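Local atomic coordinates of nuclear hormone receptor HR38 (Drosophila melanogaster, PDB entry 1PDU), a protein that is an orphan nuclear receptor that mediates an atypical ecdysteroid signalling pathway and probably regulates transcription. Residues Y53-T57 against V228-I234; T26-P30 against R96-R100; S87-L92 against T156-R161; L181-V185 against Y197-L202; A46-F52 against L222-V228. Residues are numbered along the deposited sequence.

Interaction 1. Residues Y53-T57 against V228-I234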
# COMPACT_ATOMS: atom_id res chain seq x y z
N TYR A 53 6.81 -5.92 12.94
CA TYR A 53 7.37 -6.67 11.83
C TYR A 53 6.34 -7.65 11.28
O TYR A 53 6.12 -7.74 10.07
CB TYR A 53 8.64 -7.41 12.26
CG TYR A 53 9.86 -6.52 12.38
CD1 TYR A 53 9.93 -5.31 11.70
CD2 TYR A 53 10.95 -6.90 13.17
CE1 TYR A 53 11.05 -4.48 11.80
CE2 TYR A 53 12.09 -6.09 13.27
CZ TYR A 53 12.13 -4.88 12.58
OH TYR A 53 13.22 -4.05 12.68
N GLN A 54 5.72 -8.39 12.20
CA GLN A 54 4.71 -9.40 11.88
C GLN A 54 3.57 -8.79 11.09
O GLN A 54 3.15 -9.31 10.06
CB GLN A 54 4.16 -10.00 13.17
CG GLN A 54 3.32 -11.24 12.96
CD GLN A 54 4.11 -12.30 12.23
OE1 GLN A 54 5.20 -12.70 12.66
NE2 GLN A 54 3.56 -12.77 11.11
N LEU A 55 3.07 -7.67 11.60
CA LEU A 55 1.98 -6.92 11.00
C LEU A 55 2.37 -6.49 9.59
O LEU A 55 1.61 -6.67 8.64
CB LEU A 55 1.70 -5.69 11.86
CG LEU A 55 0.71 -4.67 11.33
CD1 LEU A 55 -0.66 -5.32 11.20
CD2 LEU A 55 0.66 -3.48 12.28
N LEU A 56 3.56 -5.93 9.46
CA LEU A 56 4.04 -5.47 8.18
C LEU A 56 4.26 -6.63 7.18
O LEU A 56 3.73 -6.59 6.07
CB LEU A 56 5.34 -4.68 8.38
CG LEU A 56 5.94 -3.89 7.21
CD1 LEU A 56 4.85 -3.32 6.31
CD2 LEU A 56 6.80 -2.77 7.79
N THR A 57 4.99 -7.66 7.58
CA THR A 57 5.26 -8.78 6.68
C THR A 57 4.03 -9.55 6.21
O THR A 57 3.92 -9.86 5.02
CB THR A 57 6.27 -9.82 7.27
OG1 THR A 57 5.84 -10.25 8.56
CG2 THR A 57 7.65 -9.22 7.38
N VAL A 228 14.90 -7.38 17.97
CA VAL A 228 14.52 -8.65 17.35
C VAL A 228 15.04 -8.56 15.92
O VAL A 228 15.14 -7.48 15.36
CB VAL A 228 12.99 -8.87 17.32
CG1 VAL A 228 12.44 -8.98 18.73
CG2 VAL A 228 12.31 -7.73 16.60
N PRO A 229 15.37 -9.70 15.31
CA PRO A 229 15.87 -9.65 13.93
C PRO A 229 14.83 -9.17 12.92
O PRO A 229 13.63 -9.39 13.08
CB PRO A 229 16.33 -11.08 13.68
CG PRO A 229 15.34 -11.88 14.47
CD PRO A 229 15.25 -11.10 15.76
N ALA A 230 15.29 -8.52 11.86
CA ALA A 230 14.39 -8.04 10.83
C ALA A 230 14.15 -9.13 9.79
O ALA A 230 15.10 -9.76 9.32
CB ALA A 230 14.97 -6.81 10.15
N PRO A 231 12.88 -9.37 9.43
CA PRO A 231 12.52 -10.39 8.43
C PRO A 231 13.09 -10.01 7.07
O PRO A 231 13.36 -8.83 6.81
CB PRO A 231 10.98 -10.34 8.43
CG PRO A 231 10.63 -9.71 9.75
CD PRO A 231 11.68 -8.66 9.92
N ALA A 232 13.29 -10.99 6.20
CA ALA A 232 13.83 -10.73 4.87
C ALA A 232 12.97 -9.71 4.13
O ALA A 232 13.47 -8.79 3.48
CB ALA A 232 13.92 -12.03 4.08
N LEU A 233 11.66 -9.89 4.23
CA LEU A 233 10.70 -9.01 3.58
C LEU A 233 10.99 -7.56 3.95
O LEU A 233 10.92 -6.66 3.11
CB LEU A 233 9.28 -9.41 3.99
CG LEU A 233 8.12 -8.95 3.11
CD1 LEU A 233 8.38 -9.36 1.67
CD2 LEU A 233 6.83 -9.59 3.60
N ILE A 234 11.31 -7.32 5.22
CA ILE A 234 11.62 -5.98 5.68
C ILE A 234 12.97 -5.52 5.14
O ILE A 234 13.15 -4.34 4.84
CB ILE A 234 11.63 -5.90 7.23
CG1 ILE A 234 10.22 -6.13 7.77
CG2 ILE A 234 12.13 -4.55 7.69
CD1 ILE A 234 9.23 -5.07 7.34
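Tyr53, Thr57 and Ile234 carry most of this contact, in which one face of helix 45-67 meets the loop 228-231 and the first turn of the short C-terminal helix 232-236. The Tyr53 side chain leans out over the incoming chain, and Pro231 slides beneath it: Pro231 CD lies 4.0 Å from the centroid of the Tyr53 ring and close to its normal, a CH-pi contact over the face. Further along the ring, Tyr53 CE2 comes within 3.7 Å of Val228 CG2 and 3.6 Å of Pro229 O. The phenol oxygen is buried here without a polar partner, so the tyrosine works as an apolar plate.

One turn on, Thr57 presents its methyl to the other segment; Thr57 CG2 is 3.7 Å from Pro231 CB, and Thr57 O sits 3.2 Å from Leu233 CD2. Ile234 fills the space between these two residues, with Ile234 CG1 4.0 Å from both Tyr53 CD1 and Thr57 CG2, while Ile234 CD1 reaches Leu56 CD2 at 3.4 Å. Ile219 of helix 204-225 touches both Leu56 and Ile234 and extends the apolar patch. Pro231 occupies the N-cap position, so the residue beneath the tyrosine also starts the final helix. A C-terminal helix folded back onto helix 45-67 is consistent with the activation-function (AF-2) helix of nuclear receptor ligand-binding domains docked against the domain body.

Interaction 2. Residues T26-P30 against R96-R100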
# COMPACT_ATOMS: atom_id res chain seq x y z
N THR A 26 -8.45 -9.16 -1.89
CA THR A 26 -7.32 -9.06 -0.97
C THR A 26 -7.50 -7.99 0.10
O THR A 26 -6.55 -7.64 0.79
CB THR A 26 -6.00 -8.79 -1.73
OG1 THR A 26 -6.09 -7.56 -2.45
CG2 THR A 26 -5.69 -9.93 -2.68
N THR A 27 -8.72 -7.47 0.24
CA THR A 27 -9.01 -6.46 1.26
C THR A 27 -9.89 -7.13 2.30
O THR A 27 -11.02 -7.52 2.01
CB THR A 27 -9.76 -5.25 0.66
OG1 THR A 27 -8.94 -4.63 -0.33
CG2 THR A 27 -10.08 -4.23 1.74
N PRO A 28 -9.39 -7.27 3.54
CA PRO A 28 -10.17 -7.92 4.59
C PRO A 28 -11.59 -7.39 4.64
O PRO A 28 -11.80 -6.17 4.59
CB PRO A 28 -9.41 -7.56 5.86
CG PRO A 28 -8.01 -7.38 5.39
CD PRO A 28 -8.18 -6.64 4.09
N ASP A 29 -12.57 -8.29 4.71
CA ASP A 29 -13.95 -7.84 4.82
C ASP A 29 -14.24 -7.75 6.32
O ASP A 29 -13.73 -8.53 7.11
CB ASP A 29 -14.92 -8.82 4.13
CG ASP A 29 -14.67 -10.27 4.51
OD1 ASP A 29 -13.57 -10.79 4.21
OD2 ASP A 29 -15.59 -10.89 5.11
N PRO A 30 -15.06 -6.76 6.72
CA PRO A 30 -15.44 -6.51 8.11
C PRO A 30 -15.72 -7.75 8.96
O PRO A 30 -15.24 -7.85 10.09
CB PRO A 30 -16.67 -5.63 7.97
CG PRO A 30 -16.35 -4.83 6.75
CD PRO A 30 -15.80 -5.87 5.80
N ARG A 96 -2.76 1.30 1.17
CA ARG A 96 -3.96 0.58 1.60
C ARG A 96 -4.36 1.01 2.99
O ARG A 96 -5.55 1.19 3.28
CB ARG A 96 -3.73 -0.93 1.56
CG ARG A 96 -4.03 -1.53 0.19
CD ARG A 96 -3.08 -2.64 -0.17
NE ARG A 96 -3.54 -3.93 0.31
CZ ARG A 96 -4.34 -4.74 -0.38
NH1 ARG A 96 -4.77 -4.39 -1.59
NH2 ARG A 96 -4.67 -5.93 0.12
N LEU A 97 -3.36 1.16 3.84
CA LEU A 97 -3.60 1.57 5.21
C LEU A 97 -4.31 2.92 5.24
O LEU A 97 -5.33 3.07 5.90
CB LEU A 97 -2.27 1.66 5.96
CG LEU A 97 -2.34 2.15 7.40
CD1 LEU A 97 -3.39 1.37 8.17
CD2 LEU A 97 -0.96 2.00 8.04
N ALA A 98 -3.76 3.89 4.51
CA ALA A 98 -4.33 5.23 4.48
C ALA A 98 -5.71 5.29 3.84
O ALA A 98 -6.57 6.06 4.29
CB ALA A 98 -3.38 6.18 3.75
N TYR A 99 -5.93 4.50 2.80
CA TYR A 99 -7.22 4.48 2.11
C TYR A 99 -8.36 4.00 3.00
O TYR A 99 -9.43 4.60 3.02
CB TYR A 99 -7.15 3.57 0.89
CG TYR A 99 -8.37 3.66 -0.00
CD1 TYR A 99 -8.78 4.89 -0.52
CD2 TYR A 99 -9.10 2.52 -0.34
CE1 TYR A 99 -9.88 4.98 -1.36
CE2 TYR A 99 -10.22 2.60 -1.18
CZ TYR A 99 -10.60 3.84 -1.69
OH TYR A 99 -11.69 3.95 -2.52
N ARG A 100 -8.10 2.91 3.73
CA ARG A 100 -9.09 2.30 4.62
C ARG A 100 -9.34 3.09 5.90
O ARG A 100 -10.45 3.09 6.43
CB ARG A 100 -8.62 0.89 4.98
CG ARG A 100 -9.74 -0.11 5.17
CD ARG A 100 -9.12 -1.46 5.45
NE ARG A 100 -10.02 -2.59 5.26
CZ ARG A 100 -11.18 -2.73 5.89
NH1 ARG A 100 -11.59 -1.80 6.74
NH2 ARG A 100 -11.91 -3.82 5.71
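Arg100 makes the firmest bond of this contact: its NH2 donates to Pro28 O at 2.6 Å, with the carbonyl lying at the edge of the guanidinium. One helical turn earlier, Arg96 reaches for the other end of the loop. Its NH2 stands 2.6 Å from Thr26 O and makes a weak hydrogen bond of 3.4 Å to Thr26 OG1. That hydroxyl has its stronger partner in Ser22 O of helix 15-25, and Thr27 OG1 likewise bonds to His23 O, so both threonine hydroxyls bond back to that helix.

Because Arg96 and Arg100 are four residues apart on helix 78-100, both side chains extend from the same face and span the gap to a backbone that stays well away: the closest CA atoms, those of Thr27 and Arg96, are 8.7 Å apart. Packing fills in around the long arms. Thr27 CG2 lies 3.9 Å from Arg100 NE, and Pro30 CD is 4.4 Å from Arg100 NH2. Outside the pair, Cys111 touches both Pro28 and Arg96, while Ile109 of strand 107-109 touches Arg100.

Neither arginine meets an acid in residues 26-30; the groups offered to them are main-chain carbonyls and a hydroxyl. The contact thus joins the loop to helix 78-100 mainly through long charged side chains that meet backbone oxygens, not through a salt bridge or a close approach of the backbones.

Interaction 3. Residues S87-L92 against T156-R161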
# COMPACT_ATOMS: atom_id res chain seq x y z
N SER A 87 10.26 -3.12 -4.25
CA SER A 87 10.34 -1.66 -4.33
C SER A 87 9.07 -0.90 -3.95
O SER A 87 9.14 0.27 -3.60
CB SER A 87 10.76 -1.23 -5.74
OG SER A 87 12.09 -1.63 -6.02
N ALA A 88 7.92 -1.57 -4.00
CA ALA A 88 6.66 -0.89 -3.69
C ALA A 88 5.90 -1.46 -2.50
O ALA A 88 4.87 -0.90 -2.09
CB ALA A 88 5.74 -0.91 -4.92
N SER A 89 6.40 -2.54 -1.93
CA SER A 89 5.70 -3.17 -0.83
C SER A 89 5.34 -2.20 0.29
O SER A 89 4.20 -2.19 0.75
CB SER A 89 6.51 -4.36 -0.29
OG SER A 89 7.82 -3.97 0.06
N LEU A 90 6.29 -1.38 0.73
CA LEU A 90 5.99 -0.42 1.79
C LEU A 90 4.97 0.60 1.31
O LEU A 90 4.06 0.96 2.05
CB LEU A 90 7.27 0.29 2.26
CG LEU A 90 7.04 1.21 3.47
CD1 LEU A 90 6.53 0.38 4.64
CD2 LEU A 90 8.35 1.93 3.85
N GLU A 91 5.09 1.05 0.07
CA GLU A 91 4.14 2.02 -0.46
C GLU A 91 2.73 1.44 -0.53
O GLU A 91 1.76 2.08 -0.14
CB GLU A 91 4.57 2.51 -1.84
CG GLU A 91 5.85 3.32 -1.80
CD GLU A 91 6.33 3.71 -3.18
OE1 GLU A 91 5.79 4.66 -3.77
OE2 GLU A 91 7.26 3.05 -3.68
N LEU A 92 2.62 0.21 -1.03
CA LEU A 92 1.32 -0.44 -1.12
C LEU A 92 0.74 -0.58 0.28
O LEU A 92 -0.45 -0.35 0.50
CB LEU A 92 1.47 -1.81 -1.78
CG LEU A 92 1.84 -1.68 -3.25
CD1 LEU A 92 2.28 -3.01 -3.85
CD2 LEU A 92 0.63 -1.13 -3.98
N THR A 156 1.23 1.91 -8.29
CA THR A 156 2.27 2.06 -7.28
C THR A 156 3.27 0.92 -7.50
O THR A 156 4.47 1.08 -7.30
CB THR A 156 1.69 1.96 -5.87
OG1 THR A 156 0.72 2.99 -5.68
CG2 THR A 156 2.79 2.10 -4.82
N LEU A 157 2.75 -0.22 -7.95
CA LEU A 157 3.56 -1.40 -8.20
C LEU A 157 4.21 -1.38 -9.58
O LEU A 157 5.42 -1.58 -9.71
CB LEU A 157 2.70 -2.66 -8.07
CG LEU A 157 3.46 -3.94 -8.44
CD1 LEU A 157 4.55 -4.21 -7.41
CD2 LEU A 157 2.50 -5.11 -8.53
N ILE A 158 3.40 -1.14 -10.60
CA ILE A 158 3.88 -1.09 -11.97
C ILE A 158 4.32 0.35 -12.29
O ILE A 158 3.54 1.17 -12.76
CB ILE A 158 2.78 -1.56 -12.95
CG1 ILE A 158 2.19 -2.89 -12.45
CG2 ILE A 158 3.34 -1.72 -14.35
CD1 ILE A 158 3.24 -3.95 -12.15
N THR A 159 5.58 0.62 -12.01
CA THR A 159 6.17 1.94 -12.21
C THR A 159 7.65 1.77 -12.51
O THR A 159 8.23 0.71 -12.25
CB THR A 159 6.00 2.82 -10.93
OG1 THR A 159 6.55 4.12 -11.15
CG2 THR A 159 6.72 2.17 -9.75
N GLU A 160 8.27 2.82 -13.05
CA GLU A 160 9.69 2.77 -13.36
C GLU A 160 10.54 2.54 -12.11
O GLU A 160 10.32 3.17 -11.07
CB GLU A 160 10.11 4.06 -14.06
N ARG A 161 11.49 1.62 -12.21
CA ARG A 161 12.40 1.32 -11.12
C ARG A 161 13.77 1.06 -11.74
O ARG A 161 13.86 0.59 -12.88
CB ARG A 161 11.97 0.07 -10.34
CG ARG A 161 10.62 0.13 -9.68
CD ARG A 161 10.54 1.15 -8.56
NE ARG A 161 9.33 0.93 -7.77
CZ ARG A 161 8.88 1.73 -6.81
NH1 ARG A 161 9.55 2.83 -6.51
NH2 ARG A 161 7.77 1.43 -6.14
O HOH W 1 5.33 4.24 -6.85
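The segment opens with Ser87, midway along helix 78-100, its CB 3.3 Å from Arg161 NE. Ser87 O lies over a face of the guanidinium, 3.1 Å from Arg161 NH2 but at too poor an angle to bond, and the serine hydroxyl turns to Leu83 O instead. Ala88 lets the backbones close in, its CA 5.5 Å from that of Leu157; Ala88 CB packs 3.4 Å from Thr156 O and 3.3 Å from Arg161 NH2. Glu91, one turn on, forms the salt bridge, Arg161 NH2 donating to Glu91 OE2 at 3.0 Å. Its other oxygen, Glu91 OE1, pairs with Arg209 of helix 204-225 and accepts from a water at 3.1 Å, which also bonds weakly to Thr156 O. Leu92 completes the face, with CD2 3.8 Å from Thr156 CB. Glu91 is thus a buried carboxylate shared by two arginines, its negative charge lying between their like charges, and it links the loop after helix 146-157 and helix 204-225 to helix 78-100.

Interaction 4. Residues L181-V185 against Y197-L202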
# COMPACT_ATOMS: atom_id res chain seq x y z
N LEU A 181 -7.55 3.83 -16.15
CA LEU A 181 -7.91 4.81 -15.14
C LEU A 181 -8.46 6.06 -15.84
O LEU A 181 -9.43 6.67 -15.38
CB LEU A 181 -6.69 5.19 -14.30
CG LEU A 181 -6.98 6.24 -13.22
CD1 LEU A 181 -7.97 5.66 -12.22
CD2 LEU A 181 -5.69 6.64 -12.52
N ARG A 182 -7.82 6.43 -16.94
CA ARG A 182 -8.24 7.59 -17.70
C ARG A 182 -9.68 7.42 -18.18
O ARG A 182 -10.52 8.29 -17.94
CB ARG A 182 -7.32 7.79 -18.91
CG ARG A 182 -7.68 9.01 -19.75
CD ARG A 182 -6.85 10.22 -19.37
NE ARG A 182 -5.44 10.02 -19.69
CZ ARG A 182 -4.48 10.91 -19.44
NH1 ARG A 182 -4.78 12.07 -18.87
NH2 ARG A 182 -3.22 10.64 -19.76
N ASP A 183 -9.97 6.31 -18.86
CA ASP A 183 -11.33 6.05 -19.35
C ASP A 183 -12.36 6.12 -18.23
O ASP A 183 -13.39 6.80 -18.35
CB ASP A 183 -11.41 4.67 -20.02
CG ASP A 183 -10.52 4.56 -21.25
OD1 ASP A 183 -10.23 5.60 -21.88
OD2 ASP A 183 -10.11 3.43 -21.59
N HIS A 184 -12.07 5.44 -17.12
CA HIS A 184 -12.98 5.44 -15.98
C HIS A 184 -13.26 6.84 -15.44
O HIS A 184 -14.41 7.17 -15.14
CB HIS A 184 -12.41 4.57 -14.86
CG HIS A 184 -13.28 4.52 -13.64
ND1 HIS A 184 -14.47 3.82 -13.60
CD2 HIS A 184 -13.16 5.12 -12.44
CE1 HIS A 184 -15.04 4.00 -12.43
NE2 HIS A 184 -14.27 4.79 -11.70
N VAL A 185 -12.22 7.65 -15.32
CA VAL A 185 -12.39 9.01 -14.79
C VAL A 185 -13.20 9.92 -15.71
O VAL A 185 -14.04 10.69 -15.26
CB VAL A 185 -11.03 9.66 -14.50
CG1 VAL A 185 -11.21 11.12 -14.12
CG2 VAL A 185 -10.34 8.91 -13.38
N TYR A 197 -9.45 16.39 -11.93
CA TYR A 197 -9.42 15.32 -10.96
C TYR A 197 -8.33 14.31 -11.27
O TYR A 197 -7.56 13.92 -10.39
CB TYR A 197 -10.79 14.64 -10.96
CG TYR A 197 -10.90 13.47 -10.03
CD1 TYR A 197 -10.65 12.18 -10.48
CD2 TYR A 197 -11.28 13.65 -8.71
CE1 TYR A 197 -10.78 11.10 -9.63
CE2 TYR A 197 -11.41 12.57 -7.85
CZ TYR A 197 -11.16 11.30 -8.32
OH TYR A 197 -11.31 10.24 -7.48
N PHE A 198 -8.26 13.90 -12.53
CA PHE A 198 -7.27 12.93 -12.95
C PHE A 198 -5.87 13.30 -12.49
O PHE A 198 -5.20 12.49 -11.84
CB PHE A 198 -7.28 12.79 -14.47
CG PHE A 198 -6.41 11.68 -14.96
CD1 PHE A 198 -6.76 10.36 -14.73
CD2 PHE A 198 -5.23 11.96 -15.63
CE1 PHE A 198 -5.94 9.33 -15.15
CE2 PHE A 198 -4.40 10.93 -16.05
CZ PHE A 198 -4.75 9.61 -15.81
N SER A 199 -5.43 14.52 -12.81
CA SER A 199 -4.09 14.98 -12.43
C SER A 199 -3.89 14.96 -10.93
O SER A 199 -2.81 14.62 -10.44
CB SER A 199 -3.85 16.40 -12.96
N ARG A 200 -4.92 15.34 -10.19
CA ARG A 200 -4.86 15.36 -8.74
C ARG A 200 -4.74 13.93 -8.20
O ARG A 200 -4.13 13.69 -7.16
CB ARG A 200 -6.10 16.04 -8.17
CG ARG A 200 -6.14 17.54 -8.45
CD ARG A 200 -7.50 18.14 -8.15
NE ARG A 200 -7.88 18.01 -6.75
CZ ARG A 200 -9.06 18.38 -6.27
NH1 ARG A 200 -9.97 18.90 -7.09
NH2 ARG A 200 -9.34 18.23 -4.98
N LEU A 201 -5.31 12.99 -8.94
CA LEU A 201 -5.28 11.59 -8.57
C LEU A 201 -3.85 11.07 -8.63
O LEU A 201 -3.29 10.65 -7.62
CB LEU A 201 -6.18 10.77 -9.50
CG LEU A 201 -6.56 9.36 -9.06
CD1 LEU A 201 -7.18 9.39 -7.67
CD2 LEU A 201 -7.54 8.77 -10.07
N LEU A 202 -3.26 11.12 -9.82
CA LEU A 202 -1.89 10.65 -10.01
C LEU A 202 -0.90 11.41 -9.12
O LEU A 202 0.14 10.86 -8.73
CB LEU A 202 -1.49 10.80 -11.47
CG LEU A 202 -2.33 9.98 -12.45
CD1 LEU A 202 -1.76 10.13 -13.86
CD2 LEU A 202 -2.32 8.52 -12.03
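Phe198 lays its ring against the side of helix 167-187, where Arg182 folds over it. The Arg182 CD atom stands 4.2 Å from the centroid of the Phe198 ring, 12° off the normal, a CH-pi contact over the face, and the guanidinium continues past the rim with Arg182 NH1 3.1 Å from Phe198 CE2. This arm screens the outer side of the phenylalanine. Two aliphatic side chains also meet the ring: Val185 CG2 approaches its edge, 4.1 Å from Phe198 CD1, and Leu181 CD2 comes within 3.8 Å of Phe198 CE1.

Leu181 extends the contact along the short helix. Its CD2 also meets Leu201 CD2 at 3.7 Å and Leu202 CD2 at 3.9 Å, so one methyl gathers three side chains. Val185 in turn reaches back to the start of that helix, where Val185 CG1 is 3.8 Å from Tyr197 CD1, and its CG2 lies 4.3 Å from Leu201 CD2. The Tyr197 hydroxyl takes no part, bonding instead to Glu143 O, while Leu142 of helix 128-142 and Cys151 and Leu152 of helix 146-157 lie behind the leucines.

The axes of the two segments approach to 10.8 Å and run at 137°. The chain turns back through a link containing helix 189-192, so that the short helix packs obliquely against helix 167-187 before leading into helix 204-225, an arrangement that fits the three-layered, mainly helical sandwich of nuclear receptor ligand-binding domains.

Interaction 5. Residues A46-F52 against L222-V228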
# COMPACT_ATOMS: atom_id res chain seq x y z
N ALA A 46 10.44 -4.82 22.99
CA ALA A 46 10.81 -5.87 22.04
C ALA A 46 9.56 -6.50 21.43
O ALA A 46 9.54 -6.85 20.24
CB ALA A 46 11.64 -6.94 22.72
N ASP A 47 8.53 -6.65 22.25
CA ASP A 47 7.29 -7.23 21.77
C ASP A 47 6.67 -6.32 20.72
O ASP A 47 6.26 -6.79 19.65
CB ASP A 47 6.29 -7.45 22.92
CG ASP A 47 6.72 -8.57 23.86
OD1 ASP A 47 7.32 -9.55 23.37
OD2 ASP A 47 6.43 -8.47 25.08
N LYS A 48 6.62 -5.03 21.02
CA LYS A 48 6.04 -4.04 20.11
C LYS A 48 6.73 -4.02 18.75
O LYS A 48 6.09 -3.70 17.75
CB LYS A 48 6.09 -2.63 20.71
CG LYS A 48 5.13 -2.39 21.87
CD LYS A 48 5.35 -0.99 22.44
CE LYS A 48 4.76 -0.85 23.84
NZ LYS A 48 5.23 0.40 24.53
N VAL A 49 8.02 -4.33 18.72
CA VAL A 49 8.76 -4.34 17.45
C VAL A 49 8.41 -5.63 16.74
O VAL A 49 8.15 -5.64 15.53
CB VAL A 49 10.29 -4.26 17.68
CG1 VAL A 49 11.05 -4.38 16.35
CG2 VAL A 49 10.63 -2.93 18.34
N GLN A 50 8.38 -6.72 17.51
CA GLN A 50 8.03 -8.03 17.00
C GLN A 50 6.69 -7.93 16.27
O GLN A 50 6.56 -8.32 15.11
CB GLN A 50 7.93 -9.01 18.18
CG GLN A 50 7.23 -10.33 17.91
CD GLN A 50 7.83 -11.10 16.76
OE1 GLN A 50 9.05 -11.05 16.55
NE2 GLN A 50 7.00 -11.82 16.01
N GLN A 51 5.70 -7.38 16.97
CA GLN A 51 4.35 -7.21 16.45
C GLN A 51 4.31 -6.37 15.18
O GLN A 51 3.55 -6.68 14.25
CB GLN A 51 3.47 -6.55 17.51
CG GLN A 51 2.21 -5.88 16.97
CD GLN A 51 1.31 -5.35 18.08
OE1 GLN A 51 0.56 -6.11 18.70
NE2 GLN A 51 1.41 -4.05 18.35
N PHE A 52 5.12 -5.32 15.14
CA PHE A 52 5.19 -4.44 13.99
C PHE A 52 5.71 -5.19 12.77
O PHE A 52 5.14 -5.13 11.69
CB PHE A 52 6.09 -3.24 14.30
CG PHE A 52 6.35 -2.35 13.12
CD1 PHE A 52 5.34 -1.53 12.62
CD2 PHE A 52 7.56 -2.41 12.45
CE1 PHE A 52 5.54 -0.77 11.46
CE2 PHE A 52 7.77 -1.67 11.29
CZ PHE A 52 6.76 -0.85 10.79
N LEU A 222 14.39 1.10 13.86
CA LEU A 222 14.06 -0.13 14.58
C LEU A 222 15.10 -1.22 14.32
O LEU A 222 15.43 -1.99 15.22
CB LEU A 222 12.69 -0.66 14.16
CG LEU A 222 11.51 0.28 14.43
CD1 LEU A 222 10.21 -0.41 14.00
CD2 LEU A 222 11.48 0.64 15.92
N LYS A 223 15.59 -1.30 13.09
CA LYS A 223 16.57 -2.30 12.73
C LYS A 223 17.87 -2.13 13.52
O LYS A 223 18.45 -3.10 13.99
CB LYS A 223 16.86 -2.23 11.23
CG LYS A 223 17.78 -3.31 10.70
CD LYS A 223 18.06 -3.10 9.22
CE LYS A 223 18.97 -4.18 8.66
NZ LYS A 223 20.20 -4.36 9.48
N LEU A 224 18.31 -0.88 13.68
CA LEU A 224 19.52 -0.62 14.45
C LEU A 224 19.30 -0.92 15.92
O LEU A 224 20.18 -1.43 16.59
CB LEU A 224 19.96 0.84 14.30
CG LEU A 224 20.47 1.28 12.93
CD1 LEU A 224 20.90 2.73 13.04
CD2 LEU A 224 21.65 0.42 12.49
N GLU A 225 18.12 -0.57 16.43
CA GLU A 225 17.81 -0.83 17.83
C GLU A 225 18.06 -2.32 18.04
O GLU A 225 18.59 -2.75 19.06
CB GLU A 225 16.35 -0.48 18.11
CG GLU A 225 16.09 0.08 19.51
CD GLU A 225 14.60 0.34 19.79
OE1 GLU A 225 14.30 1.04 20.78
OE2 GLU A 225 13.74 -0.17 19.02
N ASP A 226 17.68 -3.10 17.04
CA ASP A 226 17.88 -4.53 17.03
C ASP A 226 17.41 -5.35 18.24
O ASP A 226 18.17 -6.16 18.78
CB ASP A 226 19.35 -4.82 16.75
CG ASP A 226 19.60 -6.28 16.48
OD1 ASP A 226 18.77 -6.89 15.76
OD2 ASP A 226 20.63 -6.81 16.96
N LEU A 227 16.16 -5.15 18.65
CA LEU A 227 15.60 -5.89 19.76
C LEU A 227 15.18 -7.27 19.26
O LEU A 227 15.12 -8.22 20.03
CB LEU A 227 14.39 -5.15 20.34
CG LEU A 227 14.65 -3.74 20.86
CD1 LEU A 227 13.42 -3.22 21.62
CD2 LEU A 227 15.87 -3.75 21.77
N VAL A 228 14.90 -7.38 17.97
CA VAL A 228 14.52 -8.65 17.35
C VAL A 228 15.04 -8.56 15.92
O VAL A 228 15.14 -7.48 15.36
CB VAL A 228 12.99 -8.87 17.32
CG1 VAL A 228 12.44 -8.98 18.73
CG2 VAL A 228 12.31 -7.73 16.60
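Apolar side chains account for nearly everything here. Val49 stands at the centre, pointing from helix 45-67 into the bend where helix 204-225 ends: Val49 CG1 is 3.6 Å from Val228 CG2, while Val49 CG2 sits 4.3 Å from Leu227 CD1 and 4.4 Å from Leu222 CD2. About one turn on toward the C-terminal end, Phe52 CD2 meets Leu222 CD1 at 3.7 Å; the Phe52 ring is also stacked edge-to-face with Phe125 of helix 118-125. About one turn back, Ala46 CB touches Leu227 CB at 4.1 Å, and the smallness of alanine lets the CA atoms of Ala46 and Leu227 come within 5.3 Å.

A second set of contacts joins side chains to backbone. Leu227 CD1 lies 3.6 Å from Ala46 N, Val228 CG1 lies 3.9 Å from Ala46 O, and Val228 CG2 is 4.2 Å from Gln50 N. These are van der Waals contacts that settle the chain after the helix end, extended at Val228, against helix 45-67.

Polar groups stay at the margin: Glu225 OE2 merely grazes Val49 CG2 at 4.2 Å. Asp226, with positive phi, ends the helical conformation and turns the chain so that Leu227 and Val228 face helix 45-67 just after Leu222 has done so. With neither a hydrogen bond nor a salt bridge between the segments, fit of shape and burial of hydrocarbon hold this helix end in place.

From the N terminus, interaction 2 closes first, bringing the chain after helix 15-25 onto the end of helix 78-100. Helix 45-67 lies inside that loop and opens interactions 5 and 1 in turn, which cross interaction 2 and each other, share Val228, and close only at residues 222-228 and 228-234. Interaction 3 also crosses interaction 2 but nests within both long loops. Interaction 4 follows it in series, nested likewise, about 34 Å, centre to centre, from interaction 1. Interactions 1, 2, 3 and 5 tie helices 45-67 and 78-100 to the N-terminal loop, the loop after helix 146-157 and the C-terminal end; interaction 4 joins helix 167-187 to helix 197-202.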